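PDB 3NYY: putative glycyl-glycine endopeptidase lytM from Ruminococcus gnavus, which probably acts as a metalloendopeptidase of the M23 (LytM-like) family, whose members typically cleave peptide bonds in bacterial cell-wall peptidoglycan. Local coordinates for residues A[95-100]-A[244-249]; A[139-144]-A[196-201]; A[175-180]-A[214-219]. All coordinates share one frame; numbering follows the deposited sequence. Where two conformers were deposited one is given.

Interaction 1: A[95-100]-A[244-249]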
ATOM      1  N   PRO A  95      -8.455  10.673   8.201  1.00 10.54           N
ATOM      2  CA  PRO A  95      -7.791  11.952   7.960  1.00 11.02           C
ATOM      3  C   PRO A  95      -8.052  12.625   6.605  1.00 13.61           C
ATOM      4  O   PRO A  95      -7.702  13.793   6.442  1.00 13.43           O
ATOM      5  CB  PRO A  95      -6.318  11.580   8.093  1.00 10.82           C
ATOM      6  CG  PRO A  95      -6.269  10.150   7.681  1.00 10.30           C
ATOM      7  CD  PRO A  95      -7.496   9.576   8.300  1.00 10.19           C
ATOM      8  N   ILE A  96      -8.647  11.898   5.664  1.00 12.39           N
ATOM      9  CA  ILE A  96      -8.922  12.457   4.334  1.00 11.10           C
ATOM     10  C   ILE A  96     -10.436  12.575   4.160  1.00 12.25           C
ATOM     11  O   ILE A  96     -11.151  11.573   4.270  1.00 14.09           O
ATOM     12  CB  ILE A  96      -8.369  11.626   3.202  1.00 11.65           C
ATOM     13  CG1 ILE A  96      -6.907  11.238   3.437  1.00 12.35           C
ATOM     14  CG2 ILE A  96      -8.481  12.437   1.857  1.00 13.55           C
ATOM     15  CD1 ILE A  96      -5.947  12.391   3.761  1.00 14.86           C
ATOM     16  N   PRO A  97     -10.929  13.799   3.908  1.00 13.58           N
ATOM     17  CA  PRO A  97     -12.356  13.968   3.689  1.00 14.86           C
ATOM     18  C   PRO A  97     -12.851  13.309   2.431  1.00 16.87           C
ATOM     19  O   PRO A  97     -12.048  13.015   1.522  1.00 15.61           O
ATOM     20  CB  PRO A  97     -12.527  15.501   3.566  1.00 15.55           C
ATOM     21  CG  PRO A  97     -11.378  16.090   4.204  1.00 19.37           C
ATOM     22  CD  PRO A  97     -10.238  15.100   3.943  1.00 16.63           C
ATOM     23  N   GLN A  98     -14.162  13.068   2.372  1.00 16.80           N
ATOM     24  CA  GLN A  98     -14.799  12.660   1.112  1.00 19.50           C
ATOM     25  C   GLN A  98     -15.279  13.938   0.412  1.00 19.75           C
ATOM     26  O   GLN A  98     -15.617  14.949   1.055  1.00 19.57           O
ATOM     27  CB  GLN A  98     -15.938  11.664   1.330  1.00 20.79           C
ATOM     28  CG  GLN A  98     -17.008  12.087   2.303  1.00 25.60           C
ATOM     29  CD  GLN A  98     -18.175  11.076   2.355  1.00 34.72           C
ATOM     30  OE1 GLN A  98     -18.854  10.862   1.349  1.00 35.87           O
ATOM     31  NE2 GLN A  98     -18.412  10.477   3.531  1.00 32.05           N
ATOM     32  N   SER A  99     -15.316  13.898  -0.914  1.00 21.42           N
ATOM     33  CA  SER A  99     -15.716  15.042  -1.718  0.50 22.44           C
ATOM     34  C   SER A  99     -17.244  15.206  -1.796  1.00 24.72           C
ATOM     35  O   SER A  99     -17.951  14.259  -2.111  1.00 27.21           O
ATOM     36  CB  SER A  99     -15.135  14.927  -3.131  0.50 23.31           C
ATOM     37  OG  SER A  99     -15.572  15.996  -3.950  0.50 29.54           O
ATOM     38  N   LEU A 100     -17.734  16.410  -1.483  1.00 29.24           N
ATOM     39  CA  LEU A 100     -19.166  16.765  -1.648  1.00 31.85           C
ATOM     40  C   LEU A 100     -19.449  17.067  -3.111  1.00 37.01           C
ATOM     41  O   LEU A 100     -20.539  16.780  -3.603  1.00 38.95           O
ATOM     42  CB  LEU A 100     -19.547  18.003  -0.818  1.00 31.30           C
ATOM     43  CG  LEU A 100     -19.916  17.737   0.637  1.00 29.34           C
ATOM     44  CD1 LEU A 100     -19.979  19.047   1.445  1.00 30.55           C
ATOM     45  CD2 LEU A 100     -21.242  16.955   0.737  1.00 28.41           C
ATOM     46  N   ALA A 244     -15.774   6.761   8.237  1.00 14.78           N
ATOM     47  CA  ALA A 244     -16.009   8.015   8.946  1.00 14.39           C
ATOM     48  C   ALA A 244     -15.215   9.125   8.263  1.00 15.29           C
ATOM     49  O   ALA A 244     -14.277   9.710   8.816  1.00 15.77           O
ATOM     50  CB  ALA A 244     -15.634   7.886  10.426  1.00 14.69           C
ATOM     51  N   ARG A 245     -15.579   9.408   7.031  1.00 17.10           N
ATOM     52  CA  ARG A 245     -14.930  10.486   6.271  1.00 18.73           C
ATOM     53  C   ARG A 245     -15.809  11.733   6.331  1.00 18.38           C
ATOM     54  O   ARG A 245     -17.000  11.702   5.996  1.00 22.91           O
ATOM     55  CB  ARG A 245     -14.661  10.034   4.846  1.00 19.24           C
ATOM     56  CG  ARG A 245     -13.523   9.032   4.821  1.00 17.94           C
ATOM     57  CD  ARG A 245     -13.145   8.526   3.441  1.00 22.52           C
ATOM     58  NE  ARG A 245     -12.442   9.525   2.636  1.00 19.99           N
ATOM     59  CZ  ARG A 245     -12.098   9.359   1.357  1.00 24.05           C
ATOM     60  NH1 ARG A 245     -12.394   8.227   0.716  1.00 28.34           N
ATOM     61  NH2 ARG A 245     -11.453  10.336   0.719  1.00 22.08           N
ATOM     62  N   ILE A 246     -15.235  12.829   6.806  1.00 15.79           N
ATOM     63  CA  ILE A 246     -15.939  14.105   6.846  1.00 16.22           C
ATOM     64  C   ILE A 246     -16.184  14.574   5.399  1.00 16.10           C
ATOM     65  O   ILE A 246     -15.409  14.241   4.495  1.00 16.64           O
ATOM     66  CB  ILE A 246     -15.192  15.113   7.750  1.00 17.80           C
ATOM     67  CG1 ILE A 246     -16.140  16.218   8.198  1.00 22.14           C
ATOM     68  CG2 ILE A 246     -14.016  15.673   7.032  1.00 17.82           C
ATOM     69  CD1 ILE A 246     -15.496  17.137   9.207  1.00 19.77           C
ATOM     70  N   LYS A 247     -17.317  15.219   5.153  1.00 18.31           N
ATOM     71  CA  LYS A 247     -17.719  15.650   3.821  1.00 21.63           C
ATOM     72  C   LYS A 247     -17.309  17.093   3.618  1.00 23.32           C
ATOM     73  O   LYS A 247     -17.619  17.958   4.452  1.00 25.09           O
ATOM     74  CB  LYS A 247     -19.228  15.522   3.664  1.00 23.43           C
ATOM     75  CG  LYS A 247     -19.730  14.093   3.650  1.00 26.73           C
ATOM     76  CD  LYS A 247     -21.263  14.055   3.765  1.00 29.88           C
ATOM     77  CE  LYS A 247     -21.776  12.604   3.667  1.00 35.85           C
ATOM     78  NZ  LYS A 247     -23.218  12.419   4.082  1.00 33.34           N
ATOM     79  N   CYS A 248     -16.613  17.353   2.515  1.00 23.23           N
ATOM     80  CA  CYS A 248     -15.989  18.668   2.218  0.50 22.73           C
ATOM     81  C   CYS A 248     -16.115  18.961   0.734  1.00 26.30           C
ATOM     82  O   CYS A 248     -16.068  18.031  -0.064  1.00 23.79           O
ATOM     83  CB  CYS A 248     -14.470  18.645   2.552  0.50 21.12           C
ATOM     84  SG  CYS A 248     -14.063  18.602   4.273  0.50 20.76           S
ATOM     85  N   VAL A 249     -16.239  20.242   0.362  1.00 28.33           N
ATOM     86  CA  VAL A 249     -16.098  20.648  -1.029  1.00 28.40           C
ATOM     87  C   VAL A 249     -14.600  20.805  -1.262  1.00 27.38           C
ATOM     88  O   VAL A 249     -13.958  21.584  -0.557  1.00 27.03           O
ATOM     89  CB  VAL A 249     -16.803  21.980  -1.299  1.00 28.64           C
ATOM     90  CG1 VAL A 249     -16.532  22.400  -2.737  1.00 28.25           C
ATOM     91  CG2 VAL A 249     -18.310  21.831  -1.019  1.00 30.44           C
TER
HETATM   92  O   HOH W   1     -12.384  12.410   6.786  1.00 14.28           O

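Interaction 2: A[139-144]-A[196-201]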
ATOM      1  N   TYR A 139      -4.327  19.397  -3.187  1.00 14.92           N
ATOM      2  CA  TYR A 139      -5.662  19.042  -3.652  1.00 16.60           C
ATOM      3  C   TYR A 139      -6.508  18.305  -2.603  1.00 17.17           C
ATOM      4  O   TYR A 139      -7.617  18.731  -2.309  1.00 18.13           O
ATOM      5  CB  TYR A 139      -5.573  18.223  -4.938  1.00 16.85           C
ATOM      6  CG  TYR A 139      -6.892  17.683  -5.403  1.00 19.22           C
ATOM      7  CD1 TYR A 139      -7.822  18.493  -6.056  1.00 20.74           C
ATOM      8  CD2 TYR A 139      -7.207  16.363  -5.208  1.00 16.86           C
ATOM      9  CE1 TYR A 139      -9.051  17.983  -6.480  1.00 25.17           C
ATOM     10  CE2 TYR A 139      -8.426  15.838  -5.592  1.00 21.91           C
ATOM     11  CZ  TYR A 139      -9.341  16.655  -6.256  1.00 21.22           C
ATOM     12  OH  TYR A 139     -10.536  16.093  -6.643  1.00 25.05           O
ATOM     13  N   TYR A 140      -5.979  17.213  -2.051  1.00 14.46           N
ATOM     14  CA  TYR A 140      -6.653  16.496  -0.974  1.00 12.75           C
ATOM     15  C   TYR A 140      -6.479  17.229   0.347  1.00 13.12           C
ATOM     16  O   TYR A 140      -5.352  17.413   0.820  1.00 13.51           O
ATOM     17  CB  TYR A 140      -6.088  15.077  -0.790  1.00 11.78           C
ATOM     18  CG  TYR A 140      -6.368  14.094  -1.869  1.00 14.49           C
ATOM     19  CD1 TYR A 140      -5.548  14.041  -2.997  1.00 17.74           C
ATOM     20  CD2 TYR A 140      -7.452  13.245  -1.772  1.00 14.73           C
ATOM     21  CE1 TYR A 140      -5.799  13.124  -4.005  1.00 19.87           C
ATOM     22  CE2 TYR A 140      -7.716  12.322  -2.782  1.00 13.27           C
ATOM     23  CZ  TYR A 140      -6.891  12.274  -3.874  1.00 15.73           C
ATOM     24  OH  TYR A 140      -7.193  11.325  -4.857  1.00 19.18           O
ATOM     25  N   PRO A 141      -7.583  17.660   0.991  1.00 11.74           N
ATOM     26  CA  PRO A 141      -7.417  18.168   2.352  1.00 12.44           C
ATOM     27  C   PRO A 141      -7.022  17.062   3.326  1.00 12.52           C
ATOM     28  O   PRO A 141      -7.296  15.878   3.065  1.00 12.64           O
ATOM     29  CB  PRO A 141      -8.800  18.715   2.721  1.00 11.97           C
ATOM     30  CG  PRO A 141      -9.648  18.557   1.479  1.00 14.74           C
ATOM     31  CD  PRO A 141      -8.993  17.616   0.581  1.00 11.78           C
ATOM     32  N   VAL A 142      -6.368  17.464   4.406  1.00 12.50           N
ATOM     33  CA  VAL A 142      -6.005  16.601   5.531  1.00 11.01           C
ATOM     34  C   VAL A 142      -6.644  17.233   6.753  1.00 12.55           C
ATOM     35  O   VAL A 142      -6.434  18.410   7.038  1.00 12.62           O
ATOM     36  CB  VAL A 142      -4.484  16.468   5.659  1.00 11.02           C
ATOM     37  CG1 VAL A 142      -4.136  15.705   6.928  1.00  9.39           C
ATOM     38  CG2 VAL A 142      -3.895  15.761   4.374  1.00 11.12           C
ATOM     39  N   VAL A 143      -7.480  16.444   7.444  1.00 12.71           N
ATOM     40  CA  VAL A 143      -8.173  16.872   8.631  1.00 10.72           C
ATOM     41  C   VAL A 143      -7.731  16.064   9.830  1.00 12.41           C
ATOM     42  O   VAL A 143      -7.227  14.936   9.720  1.00 10.57           O
ATOM     43  CB  VAL A 143      -9.694  16.768   8.475  1.00 12.63           C
ATOM     44  CG1 VAL A 143     -10.159  17.622   7.307  1.00 13.26           C
ATOM     45  CG2 VAL A 143     -10.162  15.309   8.352  1.00 11.61           C
ATOM     46  N   SER A 144      -7.893  16.650  11.002  1.00 12.80           N
ATOM     47  CA  SER A 144      -7.452  16.031  12.241  1.00 11.97           C
ATOM     48  C   SER A 144      -8.375  14.869  12.570  1.00 11.08           C
ATOM     49  O   SER A 144      -9.590  15.021  12.615  1.00 12.12           O
ATOM     50  CB  SER A 144      -7.517  17.014  13.403  1.00 13.15           C
ATOM     51  OG  SER A 144      -6.903  16.471  14.592  1.00 13.13           O
ATOM     52  N   LEU A 196      -6.127  20.551   8.821  1.00 12.03           N
ATOM     53  CA  LEU A 196      -4.723  20.704   9.208  1.00 10.88           C
ATOM     54  C   LEU A 196      -3.842  21.216   8.063  1.00 12.05           C
ATOM     55  O   LEU A 196      -2.802  21.832   8.327  1.00 12.63           O
ATOM     56  CB  LEU A 196      -4.137  19.382   9.734  1.00 13.62           C
ATOM     57  CG  LEU A 196      -4.785  18.809  10.996  1.00 12.59           C
ATOM     58  CD1 LEU A 196      -4.129  17.443  11.427  1.00 13.18           C
ATOM     59  CD2 LEU A 196      -4.824  19.862  12.159  1.00 14.49           C
ATOM     60  N   GLY A 197      -4.216  20.947   6.805  1.00 11.34           N
ATOM     61  CA  GLY A 197      -3.415  21.351   5.656  1.00 10.99           C
ATOM     62  C   GLY A 197      -3.857  20.531   4.457  1.00 11.85           C
ATOM     63  O   GLY A 197      -4.956  19.985   4.468  1.00 12.70           O
ATOM     64  N   TYR A 198      -3.019  20.503   3.422  1.00 13.37           N
ATOM     65  CA  TYR A 198      -3.310  19.760   2.198  1.00 12.41           C
ATOM     66  C   TYR A 198      -2.219  18.791   1.935  1.00 13.21           C
ATOM     67  O   TYR A 198      -1.025  19.086   2.137  1.00 11.27           O
ATOM     68  CB  TYR A 198      -3.490  20.681   0.978  1.00 13.28           C
ATOM     69  CG  TYR A 198      -4.758  21.498   1.130  1.00 14.10           C
ATOM     70  CD1 TYR A 198      -4.745  22.681   1.879  1.00 18.44           C
ATOM     71  CD2 TYR A 198      -5.952  21.067   0.578  1.00 19.54           C
ATOM     72  CE1 TYR A 198      -5.902  23.415   2.048  1.00 20.71           C
ATOM     73  CE2 TYR A 198      -7.115  21.805   0.755  1.00 18.96           C
ATOM     74  CZ  TYR A 198      -7.087  22.956   1.486  1.00 23.59           C
ATOM     75  OH  TYR A 198      -8.271  23.681   1.642  1.00 26.58           O
HETATM   76  N   MSE A 199      -2.647  17.607   1.489  1.00 12.46           N
HETATM   77  CA  MSE A 199      -1.743  16.491   1.193  1.00 12.22           C
HETATM   78  C   MSE A 199      -0.711  16.931   0.150  1.00 13.09           C
HETATM   79  O   MSE A 199      -1.067  17.562  -0.859  1.00 12.78           O
HETATM   80  CB  MSE A 199      -2.517  15.325   0.644  1.00 13.57           C
HETATM   81  CG  MSE A 199      -1.710  14.062   0.523  1.00 14.28           C
HETATM   82 SE   MSE A 199      -2.616  12.672  -0.466  0.75  9.81          SE
HETATM   83  CE  MSE A 199      -3.853  12.203   0.860  1.00 15.37           C
ATOM     84  N   GLY A 200       0.559  16.605   0.371  1.00 10.82           N
ATOM     85  CA  GLY A 200       1.591  16.985  -0.580  1.00 12.40           C
ATOM     86  C   GLY A 200       2.636  15.922  -0.860  1.00 13.23           C
ATOM     87  O   GLY A 200       2.416  14.727  -0.637  1.00 12.98           O
ATOM     88  N   ASP A 201       3.773  16.403  -1.370  1.00 12.39           N
ATOM     89  CA  ASP A 201       4.940  15.581  -1.624  1.00 15.23           C
ATOM     90  C   ASP A 201       6.194  16.236  -1.130  1.00 14.21           C
ATOM     91  O   ASP A 201       7.269  16.088  -1.724  1.00 19.05           O
ATOM     92  CB  ASP A 201       5.019  15.215  -3.113  1.00 14.08           C
ATOM     93  CG  ASP A 201       5.097  16.424  -4.048  1.00 18.32           C
ATOM     94  OD1 ASP A 201       5.283  17.589  -3.584  1.00 18.45           O
ATOM     95  OD2 ASP A 201       4.971  16.191  -5.284  1.00 22.37           O
TER
HETATM   96  O   HOH W   2      -3.110  16.721  -2.674  1.00 13.66           O

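Interaction 3: A[175-180]-A[214-219]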
ATOM      1  N   TYR A 175       1.264  14.034  11.090  1.00 10.19           N
ATOM      2  CA  TYR A 175       0.786  14.192   9.706  1.00 10.34           C
ATOM      3  C   TYR A 175       1.920  14.826   8.925  1.00  9.73           C
ATOM      4  O   TYR A 175       2.330  15.957   9.219  1.00 10.14           O
ATOM      5  CB  TYR A 175      -0.448  15.080   9.645  1.00 10.83           C
ATOM      6  CG  TYR A 175      -1.615  14.618  10.496  1.00  9.24           C
ATOM      7  CD1 TYR A 175      -1.639  14.880  11.872  1.00 12.03           C
ATOM      8  CD2 TYR A 175      -2.731  14.017   9.920  1.00  9.03           C
ATOM      9  CE1 TYR A 175      -2.707  14.491  12.680  1.00  7.74           C
ATOM     10  CE2 TYR A 175      -3.802  13.633  10.701  1.00 12.07           C
ATOM     11  CZ  TYR A 175      -3.796  13.851  12.089  1.00  8.27           C
ATOM     12  OH  TYR A 175      -4.888  13.393  12.848  1.00  9.97           O
ATOM     13  N   ALA A 176       2.430  14.125   7.915  1.00  9.70           N
ATOM     14  CA  ALA A 176       3.645  14.530   7.203  1.00  9.93           C
ATOM     15  C   ALA A 176       3.508  14.590   5.671  1.00 10.07           C
ATOM     16  O   ALA A 176       2.547  14.079   5.070  1.00 11.00           O
ATOM     17  CB  ALA A 176       4.827  13.611   7.597  1.00 11.84           C
ATOM     18  N   HIS A 177       4.461  15.325   5.086  1.00 10.68           N
ATOM     19  CA  HIS A 177       4.617  15.578   3.636  1.00 11.98           C
ATOM     20  C   HIS A 177       3.580  16.522   3.055  1.00 11.14           C
ATOM     21  O   HIS A 177       3.400  16.543   1.819  1.00 11.90           O
ATOM     22  CB  HIS A 177       4.691  14.270   2.842  1.00 12.78           C
ATOM     23  CG  HIS A 177       5.695  13.314   3.384  1.00 13.79           C
ATOM     24  ND1 HIS A 177       7.031  13.634   3.483  1.00 15.13           N
ATOM     25  CD2 HIS A 177       5.559  12.090   3.945  1.00 15.61           C
ATOM     26  CE1 HIS A 177       7.681  12.633   4.062  1.00 17.84           C
ATOM     27  NE2 HIS A 177       6.810  11.689   4.360  1.00 15.16           N
ATOM     28  N   LEU A 178       2.950  17.331   3.923  1.00 10.44           N
ATOM     29  CA  LEU A 178       1.921  18.282   3.515  1.00  9.74           C
ATOM     30  C   LEU A 178       2.483  19.313   2.497  1.00 11.31           C
ATOM     31  O   LEU A 178       3.664  19.728   2.574  1.00 12.36           O
ATOM     32  CB  LEU A 178       1.337  19.048   4.719  1.00 10.96           C
ATOM     33  CG  LEU A 178       0.704  18.191   5.827  1.00  9.67           C
ATOM     34  CD1 LEU A 178       0.352  19.118   7.046  1.00 11.75           C
ATOM     35  CD2 LEU A 178      -0.542  17.492   5.301  1.00 13.44           C
ATOM     36  N   ASP A 179       1.614  19.792   1.622  1.00 10.94           N
ATOM     37  CA  ASP A 179       1.999  20.835   0.668  1.00 11.95           C
ATOM     38  C   ASP A 179       1.873  22.183   1.343  1.00 12.86           C
ATOM     39  O   ASP A 179       2.601  23.147   1.025  1.00 13.41           O
ATOM     40  CB  ASP A 179       1.092  20.777  -0.563  1.00 13.36           C
ATOM     41  CG  ASP A 179       1.539  21.728  -1.661  1.00 17.21           C
ATOM     42  OD1 ASP A 179       2.685  21.548  -2.151  1.00 17.74           O
ATOM     43  OD2 ASP A 179       0.739  22.650  -2.018  1.00 19.17           O
ATOM     44  N   SER A 180       0.931  22.283   2.270  1.00 13.30           N
ATOM     45  CA  SER A 180       0.701  23.513   2.988  1.00 10.64           C
ATOM     46  C   SER A 180      -0.074  23.235   4.254  1.00 11.58           C
ATOM     47  O   SER A 180      -0.648  22.130   4.416  1.00 12.00           O
ATOM     48  CB  SER A 180      -0.096  24.474   2.109  1.00 14.99           C
ATOM     49  OG  SER A 180      -1.432  24.049   1.965  1.00 14.45           O
ATOM     50  N   PRO A 214       5.906  10.532  -4.684  1.00 23.36           N
ATOM     51  CA  PRO A 214       4.474  10.678  -4.931  1.00 19.35           C
ATOM     52  C   PRO A 214       3.722  11.393  -3.817  1.00 16.05           C
ATOM     53  O   PRO A 214       4.131  11.378  -2.648  1.00 18.97           O
ATOM     54  CB  PRO A 214       3.961   9.233  -4.974  1.00 22.67           C
ATOM     55  CG  PRO A 214       5.165   8.417  -5.309  1.00 25.11           C
ATOM     56  CD  PRO A 214       6.290   9.104  -4.601  1.00 24.88           C
ATOM     57  N   VAL A 215       2.618  11.991  -4.205  1.00 16.46           N
ATOM     58  CA  VAL A 215       1.765  12.688  -3.248  1.00 14.50           C
ATOM     59  C   VAL A 215       1.077  11.652  -2.357  1.00 14.50           C
ATOM     60  O   VAL A 215       0.456  10.694  -2.829  1.00 14.30           O
ATOM     61  CB  VAL A 215       0.749  13.583  -3.966  1.00 15.84           C
ATOM     62  CG1 VAL A 215      -0.322  14.125  -3.012  1.00 16.07           C
ATOM     63  CG2 VAL A 215       1.485  14.762  -4.661  1.00 17.25           C
ATOM     64  N   HIS A 216       1.226  11.845  -1.047  1.00 12.70           N
ATOM     65  CA  HIS A 216       0.637  10.996  -0.054  1.00 11.53           C
ATOM     66  C   HIS A 216       0.676  11.677   1.288  1.00 11.73           C
ATOM     67  O   HIS A 216       1.490  12.595   1.534  1.00 13.30           O
ATOM     68  CB  HIS A 216       1.402   9.661   0.047  1.00 11.73           C
ATOM     69  CG  HIS A 216       2.758   9.748   0.666  1.00 12.67           C
ATOM     70  ND1 HIS A 216       3.846  10.361   0.070  1.00 15.30           N
ATOM     71  CD2 HIS A 216       3.203   9.258   1.852  1.00 13.92           C
ATOM     72  CE1 HIS A 216       4.887  10.278   0.893  1.00 17.04           C
ATOM     73  NE2 HIS A 216       4.532   9.588   1.967  1.00 15.05           N
ATOM     74  N   LEU A 217      -0.226  11.227   2.156  1.00 10.87           N
ATOM     75  CA  LEU A 217      -0.155  11.612   3.574  1.00  9.92           C
ATOM     76  C   LEU A 217       0.553  10.506   4.327  1.00 12.29           C
ATOM     77  O   LEU A 217       0.120   9.349   4.287  1.00 12.15           O
ATOM     78  CB  LEU A 217      -1.543  11.726   4.207  1.00 11.21           C
ATOM     79  CG  LEU A 217      -1.546  11.959   5.714  1.00 11.33           C
ATOM     80  CD1 LEU A 217      -0.855  13.322   6.168  1.00 10.04           C
ATOM     81  CD2 LEU A 217      -3.005  11.881   6.255  1.00 11.92           C
ATOM     82  N   HIS A 218       1.655  10.829   5.008  1.00 10.43           N
ATOM     83  CA  HIS A 218       2.211   9.869   5.956  1.00 11.43           C
ATOM     84  C   HIS A 218       1.577  10.151   7.317  1.00 11.79           C
ATOM     85  O   HIS A 218       1.687  11.280   7.833  1.00 11.49           O
ATOM     86  CB  HIS A 218       3.740   9.941   6.041  1.00 11.07           C
ATOM     87  CG  HIS A 218       4.291   9.098   7.133  1.00 11.53           C
ATOM     88  ND1 HIS A 218       4.578   7.760   6.948  1.00 15.32           N
ATOM     89  CD2 HIS A 218       4.534   9.372   8.440  1.00 13.54           C
ATOM     90  CE1 HIS A 218       4.992   7.250   8.106  1.00 15.53           C
ATOM     91  NE2 HIS A 218       5.007   8.210   9.020  1.00 14.10           N
ATOM     92  N   LEU A 219       0.950   9.124   7.893  1.00 10.23           N
ATOM     93  CA  LEU A 219       0.326   9.208   9.235  1.00 10.47           C
ATOM     94  C   LEU A 219       1.122   8.348  10.185  1.00 12.20           C
ATOM     95  O   LEU A 219       1.386   7.166   9.916  1.00 12.47           O
ATOM     96  CB  LEU A 219      -1.123   8.752   9.206  1.00 10.76           C
ATOM     97  CG  LEU A 219      -1.753   8.747  10.633  1.00 17.41           C
ATOM     98  CD1 LEU A 219      -2.071  10.292  10.948  1.00 16.72           C
ATOM     99  CD2 LEU A 219      -2.925   7.811  10.727  1.00 20.60           C
TER
HETATM  100  O   HOH W   3       0.785  14.942   2.827  1.00 11.48           O
HETATM  101  O   HOH W   4       6.373   8.550   3.703  1.00 21.65           O

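Interaction 1: A[95-100]-A[244-249]
Backbone hydrogen bonds join residues 95-100 and 244-249 as a short parallel pair, Gln98 beside Lys247 and Ser99 beside Cys248. Gln98 N gives to Ile246 O at 2.7 Å. Cys248 N gives to Gln98 O at 3.0 Å. Both donors lie nearly along the C=O axis of their acceptor. Leu100 N then reaches Cys248 O at 2.7 Å, from above the carbonyl plane.

Side-chain hydrogen bonds extend the pairing at its start. Arg245 bends at chi3 (73°), so its guanidinium lies beside the 95-100 backbone. Its NE gives to Ile96 O at 2.9 Å, with that oxygen close to the guanidinium plane. Its NH2 gives to Pro97 O, also at 2.9 Å, and to Asp105 O. In return, Gln98 NE2 donates to Arg245 O at 3.1 Å, in a nearly straight bond (161°). A water joins Ile246 N to Ile96 O, the second bond being weak.

Carbon-to-carbon contacts follow. The aliphatic parts of Gln98 and Lys247 run side by side and point the same way, with Gln98 CG 3.6 Å from Lys247 CG. Leu100 crosses Lys247 at about a right angle. Cys248 points to the other face of the pair, where its SG rests 3.5 Å from Pro97 CB. The CG2 of Ile246 touches the same proline.

The chemistry is mainly that of backbone carbonyls. The arginine, probably charged, is held by three of them, two here and Asp105 O. It ties the 95-100 backbone to the segment near the C terminus through hydrogen bonds, and would probably polarise these carbonyls.

Interaction 2: A[139-144]-A[196-201]
Strands 141-143 and 196-198 run antiparallel, and all the direct hydrogen bonds between the two segments are backbone to backbone. Met199 N gives to Tyr140 O at 2.8 Å in an almost straight bond (169°), with the donor nearly along the C=O axis. Val142 N gives to Gly197 O at 2.9 Å. Val142 O has two donors: Leu196 N at 2.8 Å, in the carbonyl plane, and Gly197 N at 3.4 Å, a weak bond. Water completes the end of the ladder. It accepts from Tyr140 N at 3.0 Å and donates to Met199 O at 2.9 Å.

On the other side of strand 196-198, Tyr198 O takes the amide of Asp179, and Tyr198 N probably bonds Ser180 O. Side-chain hydroxyls turn to other parts of the chain: Tyr140 OH bonds Lys134 N, and Ser144 OG bonds Thr146 O.

Side chains meet beside the ladder. Tyr140 and Met199, a selenomethionine, lie alongside each other and point the same way. The SE sits obliquely 4.7 Å from the centroid of the Tyr140 ring, a Met-aromatic contact. Val142 CG2 lies 4.0 Å from Met199 CB. On strand 196-198, Leu196 sets its CD1 against CA and CB of Ser144, while the Tyr198 ring crosses Pro141 obliquely.

Leu196 and Gly197 both face Val142. This is a classic beta bulge, set in a small antiparallel sheet of the M23 peptidase domain.

Interaction 3: A[175-180]-A[214-219]
His216 places CG between its backbone N and carbonyl carbon, the crowded position (chi1 71°). His177 holds CG anti to its carbonyl carbon (chi1 -51°), on a backbone with positive phi (72°) where the chain turns a corner. These torsions bring the two imidazoles together obliquely, with centroids 4.8 Å apart and His177 CD2 3.4 Å from His216 NE2. A water bridges the two NE2 atoms, in the plane of the His216 ring and 2.7 Å from His216 NE2; the bond from His177 NE2 is weak. His216 ND1 gives to Pro214 O at 2.9 Å, with that oxygen also in the ring plane, which fixes the ring's rotation. His177 ND1 hydrogen-bonds Ser202 O, which helps hold that ring, and its edge meets His218 CB at 3.5 Å from CD2. An alanine in place of His216 removes the ring that bonds Pro214 O and meets His177, and would probably leave the bridging water and the His177 ring less well held.

The strands themselves pair antiparallel at Ala176 and His218. Ala176 N gives to His218 O at 2.9 Å, in the carbonyl plane; the return bond from His218 N to Ala176 O is weak. A second water donates to Ala176 O and His216 O. On the face opposite His218, Leu219 CD1 lies over the Tyr175 ring, 4.0 Å from its centroid, a CH-pi contact. Phe115 of the second subunit meets the His216 ring edge-to-face.

His218 ND1 hydrogen-bonds Asp129 OD1. The sequence His-Leu-His fits the HxH motif of M23 peptidases, whose second histidine usually binds zinc. Zinc binding by His218 is inferred from the family alone, but the cluster is consistent with the active site.

From the N terminus, residues 95-100 come first. Interaction 1 closes the largest loop, with 244-249 near the C terminus, and both other contacts nest inside it. Residues 139-144 pair with 196-201 and 175-180 with 214-219, alternating, so interactions 2 and 3 cross. Backbone bonds from Tyr198 to Asp179 and, probably, Ser180 set the chain just after the corner at 177 beside strand 195-198, in the three-stranded sheet. Interaction 1 meets interaction 2 partly through a probable hydrogen bond from Val143 N to Pro95 O, and by packing of Ile96 on Met199 and Pro97 on Val143. Pro95 and Ile96 also pack on Leu217 of interaction 3. Thus 95-100 ties the segment near the C terminus to the M23 sheets.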